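Local coordinates for protein proline dehydrogenase (Bradyrhizobium japonicum USDA 110, PDB 3HAZ) that probably oxidises proline to glutamate in two steps, using FAD in its proline dehydrogenase part and NAD in its aldehyde dehydrogenase part, at residues L611-A614 against A615-R619; A664-L667 against G668-A672; V739-S742 against I743-L747; A786-A790 against G791-S795. One frame throughout, in Å; residues are numbered along the deposited sequence.

Contact 1: L611-A614 against A615-R619; sequences LREA and ADFCR
The first torsion of E613 (chi1 -174°) swings CG away from the backbone nitrogen, and the extended chain beyond it carries the carboxylate alongside the F617 ring one helical turn on. The two side chains point the same way. OE2 of E613 comes 3.5 Å from CE1 of F617, CG of E613 lies 3.7 Å from the same ring carbon, and the carboxylate and ring planes are 33° apart. Beneath them F617 N donates to E613 O at 2.8 Å, one of the i to i+4 bonds of helix 604-629. D616 turns another way: its OD1 and the NE of R612 both bond to S516 OG, so a serine outside the helix joins the two residues. The small A614 suits the side facing helix 664-675, where it meets L667, while A615 packs on E586 of helix 571-587. Were F617 an alanine, the E613 methylene and the Y621 ring would lose the ring they rest against, and the carboxylate would probably be freer to turn. The ring offers that carboxylate no hydrogen bond, so the contact is one of packing, and whatever stabilises a charge on E613 probably lies beyond this turn.

Contact 2: A664-L667 against G668-A672; sequences AIFL and GQVTA
L667 O is gripped twice by T671: the backbone N donates to it at 2.8 Å and OG1 at 2.7 Å, from opposite faces of the carbonyl plane. The hydroxyl can fold back because OG1 sits between the backbone N and the carbonyl carbon (chi1 59°), and a threonine thereby spends its polar group inside its own buried helix while its side chain meets Y621 and C618 of helix 604-629. A valine here would probably lose the second bond to L667 O and leave an apolar branch against that oxygen. One residue back, V670 sets CG2 over the centre of one face of the F666 ring, 4.2 Å above the plane; the beta-branched valine can offer this methyl while staying close to the helix. Q669 lies beside I665 and points the same way, with CD of Q669 4.1 Å from CG2 of I665. A water donates to F666 O and accepts from Q669 NE2 at 3.1 Å, and the amide is fixed further out by T734 OG1 and I656 O. I665 itself touches the bound NAD. G668, lacking a side chain, lets the ring of F617 approach its CA. Helix 664-675 is the crossover of the beta-alpha-beta unit between strands 641-656 and 679-683; F666 faces helix 689-702, L667 and T671 face helix 604-629, and Q669 meets strand 730-734.

Contact 3: V739-S742 against I743-L747; sequences VARS and INRAL. With NAD (nicotinamide-adenine-dinucleotide), chain D.
V739 and I743 form the close-packed side of this helical turn, with CG1 of V739 4.0 Å from CD1 of I743 and both side chains against the adenine of NAD. CG1 of V739 comes 3.4 Å from C5A of the adenine, and CG1 of I743 lies 3.6 Å from C2A. Branched aliphatic residues suit this place, since their methyl and methylene groups can cover a flat, uncharged base. The torsion of V739 that puts CG1 anti to its backbone N (chi1 168°) sends that branch to the ring and the other, CG2, to the phosphate oxygen O1A. V739, A740 and I743 all pack on F733 of strand 730-734. The arginine side is polar, only partly buried and less closely packed within the helix, though the second subunit meets it. R741 and R745 run alongside each other with guanidinium planes 47° apart, and CB of R741 stands over the centre of one face of the R745 guanidinium at 4.2 Å. NE of R741 and NH1 of R745 are 4.0 Å apart, a pairing of like charges probably eased by D751 of the second subunit, which makes a salt bridge with R745; A748 O of that subunit accepts from NE of R745. Helix 737-749 links parallel strands 730-734 and 757-760, a beta-alpha-beta crossover of the Rossmann-like NAD-binding domain of aldehyde dehydrogenases.

Contact 4: A786-A790 against G791-S795; sequences AFRSA and GQRCS. With NAD (nicotinamide-adenine-dinucleotide), chain D; SO4 (sulfate ion), chain E.
S789 OG is gripped from two directions: NE of R793 donates a weak bond to it at 3.1 Å across the turn, and OD2 of D606 is hydrogen-bonded to it as well. A serine suits the spot because one small hydroxyl can meet both the arginine and the aspartate. D606 also holds the arginine directly, its OD1 forming a salt bridge with R793 NH2. R793, extended from CG to NE, thereby presents NH1 to O3 of a bound sulfate at 2.8 Å, the sulfur lying in the guanidinium plane at its edge. S795 OG reaches the same O3 at 2.8 Å, and the backbone N atoms of G948 and A949 bind the sulfate too. The anion, probably from the crystallisation liquor, may mark where an anionic group of the substrate binds. The backbone turns sharply, with G791 N bonded to R788 O at 3.0 Å and Q792 N to S789 O at 2.9 Å, both donors lying above the carbonyl planes. S789, A790 and G791 all have positive phi; at G791 a side chain would collide with A786 O, so glycine fits. This tight bend leads into C794, the predicted active-site cysteine, which lies beside the nicotinamide end of NAD. The segment 788-795 links the end of helix 775-787 to strand 797-803; A786 and F787 rest on L892 of strand 891-897, while Q792 packs on W659, an NAD-binding residue in a loop.

All four contacts belong to the aldehyde dehydrogenase part. Contacts 1 and 2 are buried and touch directly, joining helices 604-629 and 664-675 in one interface. Contact 3, only partly buried, lies farther from the centre of the chain than the others; its chemistry is split between an apolar ligand side and an arginine side met by another subunit. Contact 4 is buried but polar, and unlike the three helical contacts it is mostly an irregular loop. Contacts 3 and 4 meet opposite ends of one NAD, adenine and nicotinamide, with centres about 26 Å apart, and I665 of contact 2 also touches it.

Contact 1: L611-A614 against A615-R619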
loop_
_atom_site.group_PDB
_atom_site.type_symbol
_atom_site.label_atom_id
_atom_site.label_comp_id
_atom_site.label_asym_id
_atom_site.label_seq_id
_atom_site.Cartn_x
_atom_site.Cartn_y
_atom_site.Cartn_z
ATOM N N LEU A 611 -37.942 20.710 3.133
ATOM C CA LEU A 611 -38.031 19.582 2.209
ATOM C C LEU A 611 -36.657 18.923 2.047
ATOM O O LEU A 611 -36.531 17.708 2.175
ATOM C CB LEU A 611 -38.597 20.019 0.851
ATOM C CG LEU A 611 -38.868 18.940 -0.217
ATOM C CD1 LEU A 611 -37.575 18.400 -0.829
ATOM C CD2 LEU A 611 -39.703 17.801 0.340
ATOM N N ARG A 612 -35.632 19.725 1.770
ATOM C CA ARG A 612 -34.269 19.203 1.661
ATOM C C ARG A 612 -33.855 18.438 2.922
ATOM O O ARG A 612 -33.315 17.337 2.841
ATOM C CB ARG A 612 -33.259 20.326 1.369
ATOM C CG ARG A 612 -33.296 20.870 -0.062
ATOM C CD ARG A 612 -32.115 21.797 -0.333
ATOM N NE ARG A 612 -30.844 21.073 -0.338
ATOM C CZ ARG A 612 -29.652 21.640 -0.165
ATOM N NH1 ARG A 612 -29.555 22.949 0.035
ATOM N NH2 ARG A 612 -28.552 20.896 -0.184
ATOM N N GLU A 613 -34.110 19.036 4.082
ATOM C CA GLU A 613 -33.748 18.441 5.366
ATOM C C GLU A 613 -34.417 17.077 5.574
ATOM O O GLU A 613 -33.798 16.140 6.085
ATOM C CB GLU A 613 -34.140 19.393 6.503
ATOM C CG GLU A 613 -33.690 18.951 7.885
ATOM C CD GLU A 613 -34.159 19.893 8.979
ATOM O OE1 GLU A 613 -34.768 20.928 8.647
ATOM O OE2 GLU A 613 -33.920 19.600 10.171
ATOM N N ALA A 614 -35.687 16.979 5.192
ATOM C CA ALA A 614 -36.426 15.727 5.316
ATOM C C ALA A 614 -35.746 14.626 4.512
ATOM O O ALA A 614 -35.530 13.524 5.019
ATOM C CB ALA A 614 -37.881 15.908 4.863
ATOM N N ALA A 615 -35.402 14.932 3.263
ATOM C CA ALA A 615 -34.716 13.969 2.400
ATOM C C ALA A 615 -33.315 13.663 2.912
ATOM O O ALA A 615 -32.853 12.533 2.813
ATOM C CB ALA A 615 -34.656 14.473 0.961
ATOM N N ASP A 616 -32.634 14.672 3.448
ATOM C CA ASP A 616 -31.310 14.460 4.037
ATOM C C ASP A 616 -31.394 13.499 5.231
ATOM O O ASP A 616 -30.534 12.632 5.407
ATOM C CB ASP A 616 -30.686 15.793 4.478
ATOM C CG ASP A 616 -30.292 16.697 3.298
ATOM O OD1 ASP A 616 -30.220 16.219 2.145
ATOM O OD2 ASP A 616 -30.037 17.898 3.536
ATOM N N PHE A 617 -32.418 13.662 6.064
ATOM C CA PHE A 617 -32.595 12.766 7.202
ATOM C C PHE A 617 -32.677 11.314 6.725
ATOM O O PHE A 617 -32.024 10.432 7.279
ATOM C CB PHE A 617 -33.855 13.107 7.994
ATOM C CG PHE A 617 -33.632 14.088 9.115
ATOM C CD1 PHE A 617 -34.433 15.214 9.233
ATOM C CD2 PHE A 617 -32.639 13.876 10.053
ATOM C CE1 PHE A 617 -34.239 16.113 10.261
ATOM C CE2 PHE A 617 -32.437 14.774 11.077
ATOM C CZ PHE A 617 -33.238 15.892 11.186
ATOM N N CYS A 618 -33.481 11.076 5.692
ATOM C CA CYS A 618 -33.675 9.727 5.168
ATOM C C CYS A 618 -32.366 9.110 4.675
ATOM O O CYS A 618 -32.045 7.963 5.002
ATOM C CB CYS A 618 -34.710 9.730 4.040
ATOM S SG CYS A 618 -36.386 10.182 4.550
ATOM N N ARG A 619 -31.612 9.868 3.887
ATOM C CA ARG A 619 -30.383 9.339 3.303
ATOM C C ARG A 619 -29.296 9.156 4.354
ATOM O O ARG A 619 -28.558 8.182 4.327
ATOM C CB ARG A 619 -29.892 10.230 2.160
ATOM C CG ARG A 619 -30.878 10.344 1.008
ATOM C CD ARG A 619 -30.214 10.807 -0.280
ATOM N NE ARG A 619 -31.190 10.894 -1.364
ATOM C CZ ARG A 619 -31.819 12.012 -1.714
ATOM N NH1 ARG A 619 -31.561 13.146 -1.073
ATOM N NH2 ARG A 619 -32.702 11.997 -2.704
#

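Contact 2: A664-L667 against G668-A672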
loop_
_atom_site.group_PDB
_atom_site.type_symbol
_atom_site.label_atom_id
_atom_site.label_comp_id
_atom_site.label_asym_id
_atom_site.label_seq_id
_atom_site.Cartn_x
_atom_site.Cartn_y
_atom_site.Cartn_z
ATOM N N ALA A 664 -39.843 17.637 8.402
ATOM C CA ALA A 664 -38.477 17.131 8.572
ATOM C C ALA A 664 -38.229 16.490 9.933
ATOM O O ALA A 664 -37.608 15.435 10.019
ATOM C CB ALA A 664 -37.444 18.226 8.296
ATOM N N ILE A 665 -38.699 17.131 10.993
ATOM C CA ILE A 665 -38.524 16.585 12.330
ATOM C C ILE A 665 -39.442 15.390 12.501
ATOM O O ILE A 665 -39.076 14.395 13.128
ATOM C CB ILE A 665 -38.813 17.640 13.411
ATOM C CG1 ILE A 665 -37.646 18.620 13.496
ATOM C CG2 ILE A 665 -39.041 16.975 14.769
ATOM C CD1 ILE A 665 -37.801 19.640 14.588
ATOM N N PHE A 666 -40.636 15.491 11.924
ATOM C CA PHE A 666 -41.553 14.363 11.885
ATOM C C PHE A 666 -40.865 13.141 11.286
ATOM O O PHE A 666 -40.823 12.081 11.909
ATOM C CB PHE A 666 -42.816 14.696 11.084
ATOM C CG PHE A 666 -43.737 13.521 10.911
ATOM C CD1 PHE A 666 -44.660 13.199 11.894
ATOM C CD2 PHE A 666 -43.651 12.715 9.785
ATOM C CE1 PHE A 666 -45.501 12.102 11.749
ATOM C CE2 PHE A 666 -44.486 11.610 9.631
ATOM C CZ PHE A 666 -45.410 11.305 10.614
ATOM N N LEU A 667 -40.323 13.302 10.081
ATOM C CA LEU A 667 -39.681 12.202 9.360
ATOM C C LEU A 667 -38.340 11.795 9.959
ATOM O O LEU A 667 -37.986 10.619 9.950
ATOM C CB LEU A 667 -39.502 12.554 7.880
ATOM C CG LEU A 667 -40.745 12.360 7.013
ATOM C CD1 LEU A 667 -40.470 12.746 5.568
ATOM C CD2 LEU A 667 -41.213 10.915 7.108
ATOM N N GLY A 668 -37.591 12.769 10.463
ATOM C CA GLY A 668 -36.322 12.479 11.101
ATOM C C GLY A 668 -36.504 11.471 12.227
ATOM O O GLY A 668 -35.854 10.427 12.252
ATOM N N GLN A 669 -37.404 11.784 13.154
ATOM C CA GLN A 669 -37.654 10.921 14.301
ATOM C C GLN A 669 -38.199 9.567 13.866
ATOM O O GLN A 669 -37.792 8.533 14.383
ATOM C CB GLN A 669 -38.634 11.592 15.266
ATOM C CG GLN A 669 -38.128 12.920 15.808
ATOM C CD GLN A 669 -38.976 13.450 16.938
ATOM O OE1 GLN A 669 -38.450 13.912 17.946
ATOM N NE2 GLN A 669 -40.296 13.382 16.782
ATOM N N VAL A 670 -39.121 9.581 12.909
ATOM C CA VAL A 670 -39.787 8.357 12.477
ATOM C C VAL A 670 -38.843 7.393 11.755
ATOM O O VAL A 670 -38.777 6.212 12.098
ATOM C CB VAL A 670 -41.018 8.665 11.610
ATOM C CG1 VAL A 670 -41.532 7.390 10.943
ATOM C CG2 VAL A 670 -42.114 9.298 12.467
ATOM N N THR A 671 -38.096 7.908 10.778
ATOM C CA THR A 671 -37.172 7.085 10.003
ATOM C C THR A 671 -35.998 6.586 10.844
ATOM O O THR A 671 -35.466 5.513 10.589
ATOM C CB THR A 671 -36.633 7.821 8.755
ATOM O OG1 THR A 671 -35.946 9.017 9.152
ATOM C CG2 THR A 671 -37.768 8.171 7.795
ATOM N N ALA A 672 -35.595 7.356 11.848
ATOM C CA ALA A 672 -34.547 6.894 12.753
ATOM C C ALA A 672 -35.004 5.639 13.492
ATOM O O ALA A 672 -34.301 4.631 13.504
ATOM C CB ALA A 672 -34.177 7.975 13.739
HETATM O O HOH W 1 -41.913 12.118 14.446
#

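Contact 3: V739-S742 against I743-L747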
loop_
_atom_site.group_PDB
_atom_site.type_symbol
_atom_site.label_atom_id
_atom_site.label_comp_id
_atom_site.label_asym_id
_atom_site.label_seq_id
_atom_site.Cartn_x
_atom_site.Cartn_y
_atom_site.Cartn_z
ATOM N N VAL A 739 -43.756 19.730 28.475
ATOM C CA VAL A 739 -44.401 18.497 28.049
ATOM C C VAL A 739 -43.445 17.299 28.177
ATOM O O VAL A 739 -43.862 16.201 28.538
ATOM C CB VAL A 739 -44.968 18.618 26.618
ATOM C CG1 VAL A 739 -45.365 17.249 26.078
ATOM C CG2 VAL A 739 -46.163 19.573 26.605
ATOM N N ALA A 740 -42.161 17.521 27.912
ATOM C CA ALA A 740 -41.178 16.448 28.031
ATOM C C ALA A 740 -41.134 15.891 29.453
ATOM O O ALA A 740 -41.130 14.676 29.650
ATOM C CB ALA A 740 -39.790 16.920 27.581
ATOM N N ARG A 741 -41.118 16.779 30.443
ATOM C CA ARG A 741 -41.106 16.360 31.843
ATOM C C ARG A 741 -42.351 15.557 32.197
ATOM O O ARG A 741 -42.288 14.599 32.968
ATOM C CB ARG A 741 -40.994 17.572 32.774
ATOM C CG ARG A 741 -39.604 18.176 32.837
ATOM C CD ARG A 741 -39.436 18.982 34.106
ATOM N NE ARG A 741 -40.274 20.176 34.097
ATOM C CZ ARG A 741 -39.920 21.322 33.529
ATOM N NH1 ARG A 741 -38.742 21.425 32.925
ATOM N NH2 ARG A 741 -40.739 22.360 33.559
ATOM N N SER A 742 -43.485 15.961 31.636
ATOM C CA SER A 742 -44.737 15.252 31.849
ATOM C C SER A 742 -44.655 13.836 31.274
ATOM O O SER A 742 -45.066 12.866 31.915
ATOM C CB SER A 742 -45.896 16.027 31.217
ATOM O OG SER A 742 -47.037 15.198 31.066
ATOM N N ILE A 743 -44.116 13.726 30.063
ATOM C CA ILE A 743 -43.907 12.424 29.434
ATOM C C ILE A 743 -42.952 11.577 30.264
ATOM O O ILE A 743 -43.218 10.407 30.532
ATOM C CB ILE A 743 -43.347 12.565 28.005
ATOM C CG1 ILE A 743 -44.464 12.967 27.037
ATOM C CG2 ILE A 743 -42.694 11.261 27.561
ATOM C CD1 ILE A 743 -43.956 13.530 25.719
ATOM N N ASN A 744 -41.844 12.182 30.679
ATOM C CA ASN A 744 -40.852 11.485 31.483
ATOM C C ASN A 744 -41.461 10.925 32.768
ATOM O O ASN A 744 -41.168 9.795 33.158
ATOM C CB ASN A 744 -39.675 12.410 31.803
ATOM C CG ASN A 744 -38.452 11.651 32.271
ATOM O OD1 ASN A 744 -38.222 10.512 31.862
ATOM N ND2 ASN A 744 -37.658 12.276 33.133
ATOM N N ARG A 745 -42.315 11.714 33.415
ATOM C CA ARG A 745 -42.978 11.269 34.636
ATOM C C ARG A 745 -43.925 10.105 34.369
ATOM O O ARG A 745 -43.944 9.143 35.127
ATOM C CB ARG A 745 -43.714 12.422 35.319
ATOM C CG ARG A 745 -42.788 13.324 36.128
ATOM C CD ARG A 745 -43.327 14.738 36.284
ATOM N NE ARG A 745 -42.252 15.657 36.659
ATOM C CZ ARG A 745 -42.363 16.980 36.681
ATOM N NH1 ARG A 745 -41.323 17.730 37.034
ATOM N NH2 ARG A 745 -43.513 17.556 36.347
ATOM N N ALA A 746 -44.702 10.193 33.293
ATOM C CA ALA A 746 -45.605 9.108 32.928
ATOM C C ALA A 746 -44.830 7.815 32.657
ATOM O O ALA A 746 -45.265 6.733 33.040
ATOM C CB ALA A 746 -46.461 9.493 31.726
ATOM N N LEU A 747 -43.673 7.928 32.009
ATOM C CA LEU A 747 -42.839 6.754 31.773
ATOM C C LEU A 747 -42.306 6.184 33.090
ATOM O O LEU A 747 -42.402 4.986 33.343
ATOM C CB LEU A 747 -41.682 7.085 30.821
ATOM C CG LEU A 747 -42.061 7.361 29.364
ATOM C CD1 LEU A 747 -40.855 7.830 28.557
ATOM C CD2 LEU A 747 -42.671 6.122 28.738
HETATM P PA NAD D . -45.405 21.195 22.635
HETATM O O1A NAD D . -44.705 20.747 24.049
HETATM O O2A NAD D . -46.433 22.218 22.890
HETATM O O5B NAD D . -46.103 19.832 21.971
HETATM C C5B NAD D . -45.449 19.179 20.892
HETATM C C4B NAD D . -45.993 17.757 20.684
HETATM O O4B NAD D . -46.248 16.994 21.925
HETATM C C3B NAD D . -47.394 17.670 19.953
HETATM O O3B NAD D . -47.564 16.804 18.872
HETATM C C2B NAD D . -48.349 17.625 21.142
HETATM O O2B NAD D . -49.734 17.470 20.928
HETATM C C1B NAD D . -47.635 16.680 22.008
HETATM N N9A NAD D . -48.092 16.774 23.402
HETATM C C8A NAD D . -48.638 17.851 24.022
HETATM N N7A NAD D . -48.919 17.483 25.371
HETATM C C5A NAD D . -48.521 16.139 25.549
HETATM C C6A NAD D . -48.568 15.290 26.649
HETATM N N6A NAD D . -49.106 15.774 27.910
HETATM N N1A NAD D . -48.108 14.016 26.547
HETATM C C2A NAD D . -47.595 13.561 25.345
HETATM N N3A NAD D . -47.549 14.394 24.260
HETATM C C4A NAD D . -48.014 15.687 24.363
HETATM O O3 NAD D . -44.249 21.749 21.552
HETATM P PN NAD D . -44.727 22.626 20.210
HETATM O O1N NAD D . -45.729 23.864 20.697
HETATM O O2N NAD D . -45.424 21.750 19.266
HETATM O O5D NAD D . -43.390 23.279 19.454
HETATM C C5D NAD D . -42.677 24.338 20.076
HETATM C C4D NAD D . -41.568 23.835 21.025
HETATM O O4D NAD D . -40.782 22.652 20.563
HETATM C C3D NAD D . -40.466 24.836 21.581
HETATM O O3D NAD D . -40.326 25.005 22.971
HETATM C C2D NAD D . -39.244 24.376 20.757
HETATM O O2D NAD D . -37.970 24.962 20.941
HETATM C C1D NAD D . -39.411 22.912 20.784
HETATM N N1N NAD D . -38.632 22.339 19.679
HETATM C C2N NAD D . -37.315 21.904 19.920
HETATM C C3N NAD D . -36.528 21.350 18.822
HETATM C C7N NAD D . -35.091 20.865 19.088
HETATM O O7N NAD D . -34.534 20.231 18.265
HETATM N N7N NAD D . -34.485 21.065 20.389
HETATM C C4N NAD D . -37.114 21.254 17.462
HETATM C C5N NAD D . -38.423 21.683 17.227
HETATM C C6N NAD D . -39.225 22.243 18.337
#

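Contact 4: A786-A790 against G791-S795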
loop_
_atom_site.group_PDB
_atom_site.type_symbol
_atom_site.label_atom_id
_atom_site.label_comp_id
_atom_site.label_asym_id
_atom_site.label_seq_id
_atom_site.Cartn_x
_atom_site.Cartn_y
_atom_site.Cartn_z
ATOM N N ALA A 786 -33.002 35.607 14.531
ATOM C CA ALA A 786 -34.091 35.955 15.446
ATOM C C ALA A 786 -35.465 36.079 14.785
ATOM O O ALA A 786 -36.504 35.847 15.429
ATOM C CB ALA A 786 -33.750 37.238 16.201
ATOM N N PHE A 787 -35.479 36.446 13.508
ATOM C CA PHE A 787 -36.732 36.821 12.851
ATOM C C PHE A 787 -37.138 35.908 11.698
ATOM O O PHE A 787 -38.309 35.868 11.327
ATOM C CB PHE A 787 -36.678 38.282 12.375
ATOM C CG PHE A 787 -36.315 39.254 13.454
ATOM C CD1 PHE A 787 -36.905 39.169 14.707
ATOM C CD2 PHE A 787 -35.387 40.263 13.219
ATOM C CE1 PHE A 787 -36.575 40.069 15.711
ATOM C CE2 PHE A 787 -35.054 41.166 14.220
ATOM C CZ PHE A 787 -35.656 41.065 15.471
ATOM N N ARG A 788 -36.175 35.180 11.135
ATOM C CA ARG A 788 -36.468 34.176 10.110
ATOM C C ARG A 788 -37.498 33.181 10.630
ATOM O O ARG A 788 -37.429 32.754 11.781
ATOM C CB ARG A 788 -35.192 33.436 9.702
ATOM C CG ARG A 788 -35.408 32.193 8.853
ATOM C CD ARG A 788 -35.506 32.528 7.379
ATOM N NE ARG A 788 -34.357 33.308 6.927
ATOM C CZ ARG A 788 -33.319 32.805 6.267
ATOM N NH1 ARG A 788 -33.283 31.513 5.966
ATOM N NH2 ARG A 788 -32.319 33.599 5.897
ATOM N N SER A 789 -38.450 32.817 9.776
ATOM C CA SER A 789 -39.534 31.918 10.163
ATOM C C SER A 789 -40.322 32.488 11.339
ATOM O O SER A 789 -40.827 31.738 12.172
ATOM C CB SER A 789 -38.990 30.532 10.528
ATOM O OG SER A 789 -38.163 30.024 9.502
ATOM N N ALA A 790 -40.418 33.814 11.404
ATOM C CA ALA A 790 -41.110 34.489 12.503
ATOM C C ALA A 790 -40.582 34.041 13.864
ATOM O O ALA A 790 -41.324 33.994 14.841
ATOM C CB ALA A 790 -42.625 34.272 12.411
ATOM N N GLY A 791 -39.295 33.716 13.920
ATOM C CA GLY A 791 -38.670 33.285 15.155
ATOM C C GLY A 791 -39.208 31.961 15.673
ATOM O O GLY A 791 -39.067 31.652 16.854
ATOM N N GLN A 792 -39.821 31.174 14.793
ATOM C CA GLN A 792 -40.420 29.900 15.199
ATOM C C GLN A 792 -39.473 28.729 14.954
ATOM O O GLN A 792 -39.875 27.663 14.475
ATOM C CB GLN A 792 -41.773 29.677 14.505
ATOM C CG GLN A 792 -42.809 30.756 14.822
ATOM C CD GLN A 792 -44.161 30.489 14.177
ATOM O OE1 GLN A 792 -45.202 30.564 14.833
ATOM N NE2 GLN A 792 -44.149 30.161 12.890
ATOM N N ARG A 793 -38.203 28.945 15.270
ATOM C CA ARG A 793 -37.216 27.875 15.263
ATOM C C ARG A 793 -36.684 27.734 16.673
ATOM O O ARG A 793 -36.536 28.714 17.391
ATOM C CB ARG A 793 -36.058 28.203 14.330
ATOM C CG ARG A 793 -36.443 28.392 12.884
ATOM C CD ARG A 793 -35.223 28.813 12.072
ATOM N NE ARG A 793 -35.525 28.943 10.650
ATOM C CZ ARG A 793 -35.142 28.071 9.724
ATOM N NH1 ARG A 793 -34.434 27.007 10.069
ATOM N NH2 ARG A 793 -35.459 28.270 8.450
ATOM N N CYS A 794 -36.375 26.515 17.071
ATOM C CA CYS A 794 -35.855 26.240 18.405
ATOM C C CYS A 794 -34.455 26.813 18.567
ATOM O O CYS A 794 -34.032 27.149 19.672
ATOM C CB CYS A 794 -35.824 24.730 18.652
ATOM S SG CYS A 794 -35.044 23.786 17.319
ATOM N N SER A 795 -33.743 26.904 17.449
ATOM C CA SER A 795 -32.373 27.411 17.427
ATOM C C SER A 795 -32.303 28.942 17.413
ATOM O O SER A 795 -31.215 29.522 17.470
ATOM C CB SER A 795 -31.669 26.892 16.184
ATOM O OG SER A 795 -32.374 27.308 15.030
HETATM P PA NAD D . -45.405 21.195 22.635
HETATM O O1A NAD D . -44.705 20.747 24.049
HETATM O O2A NAD D . -46.433 22.218 22.890
HETATM O O5B NAD D . -46.103 19.832 21.971
HETATM C C5B NAD D . -45.449 19.179 20.892
HETATM C C4B NAD D . -45.993 17.757 20.684
HETATM O O4B NAD D . -46.248 16.994 21.925
HETATM C C3B NAD D . -47.394 17.670 19.953
HETATM O O3B NAD D . -47.564 16.804 18.872
HETATM C C2B NAD D . -48.349 17.625 21.142
HETATM O O2B NAD D . -49.734 17.470 20.928
HETATM C C1B NAD D . -47.635 16.680 22.008
HETATM N N9A NAD D . -48.092 16.774 23.402
HETATM C C8A NAD D . -48.638 17.851 24.022
HETATM N N7A NAD D . -48.919 17.483 25.371
HETATM C C5A NAD D . -48.521 16.139 25.549
HETATM C C6A NAD D . -48.568 15.290 26.649
HETATM N N6A NAD D . -49.106 15.774 27.910
HETATM N N1A NAD D . -48.108 14.016 26.547
HETATM C C2A NAD D . -47.595 13.561 25.345
HETATM N N3A NAD D . -47.549 14.394 24.260
HETATM C C4A NAD D . -48.014 15.687 24.363
HETATM O O3 NAD D . -44.249 21.749 21.552
HETATM P PN NAD D . -44.727 22.626 20.210
HETATM O O1N NAD D . -45.729 23.864 20.697
HETATM O O2N NAD D . -45.424 21.750 19.266
HETATM O O5D NAD D . -43.390 23.279 19.454
HETATM C C5D NAD D . -42.677 24.338 20.076
HETATM C C4D NAD D . -41.568 23.835 21.025
HETATM O O4D NAD D . -40.782 22.652 20.563
HETATM C C3D NAD D . -40.466 24.836 21.581
HETATM O O3D NAD D . -40.326 25.005 22.971
HETATM C C2D NAD D . -39.244 24.376 20.757
HETATM O O2D NAD D . -37.970 24.962 20.941
HETATM C C1D NAD D . -39.411 22.912 20.784
HETATM N N1N NAD D . -38.632 22.339 19.679
HETATM C C2N NAD D . -37.315 21.904 19.920
HETATM C C3N NAD D . -36.528 21.350 18.822
HETATM C C7N NAD D . -35.091 20.865 19.088
HETATM O O7N NAD D . -34.534 20.231 18.265
HETATM N N7N NAD D . -34.485 21.065 20.389
HETATM C C4N NAD D . -37.114 21.254 17.462
HETATM C C5N NAD D . -38.423 21.683 17.227
HETATM C C6N NAD D . -39.225 22.243 18.337
HETATM S S SO4 E . -32.875 24.911 12.810
HETATM O O1 SO4 E . -31.465 24.735 13.162
HETATM O O2 SO4 E . -33.704 24.484 13.936
HETATM O O3 SO4 E . -33.164 26.311 12.516
HETATM O O4 SO4 E . -33.170 24.117 11.620
#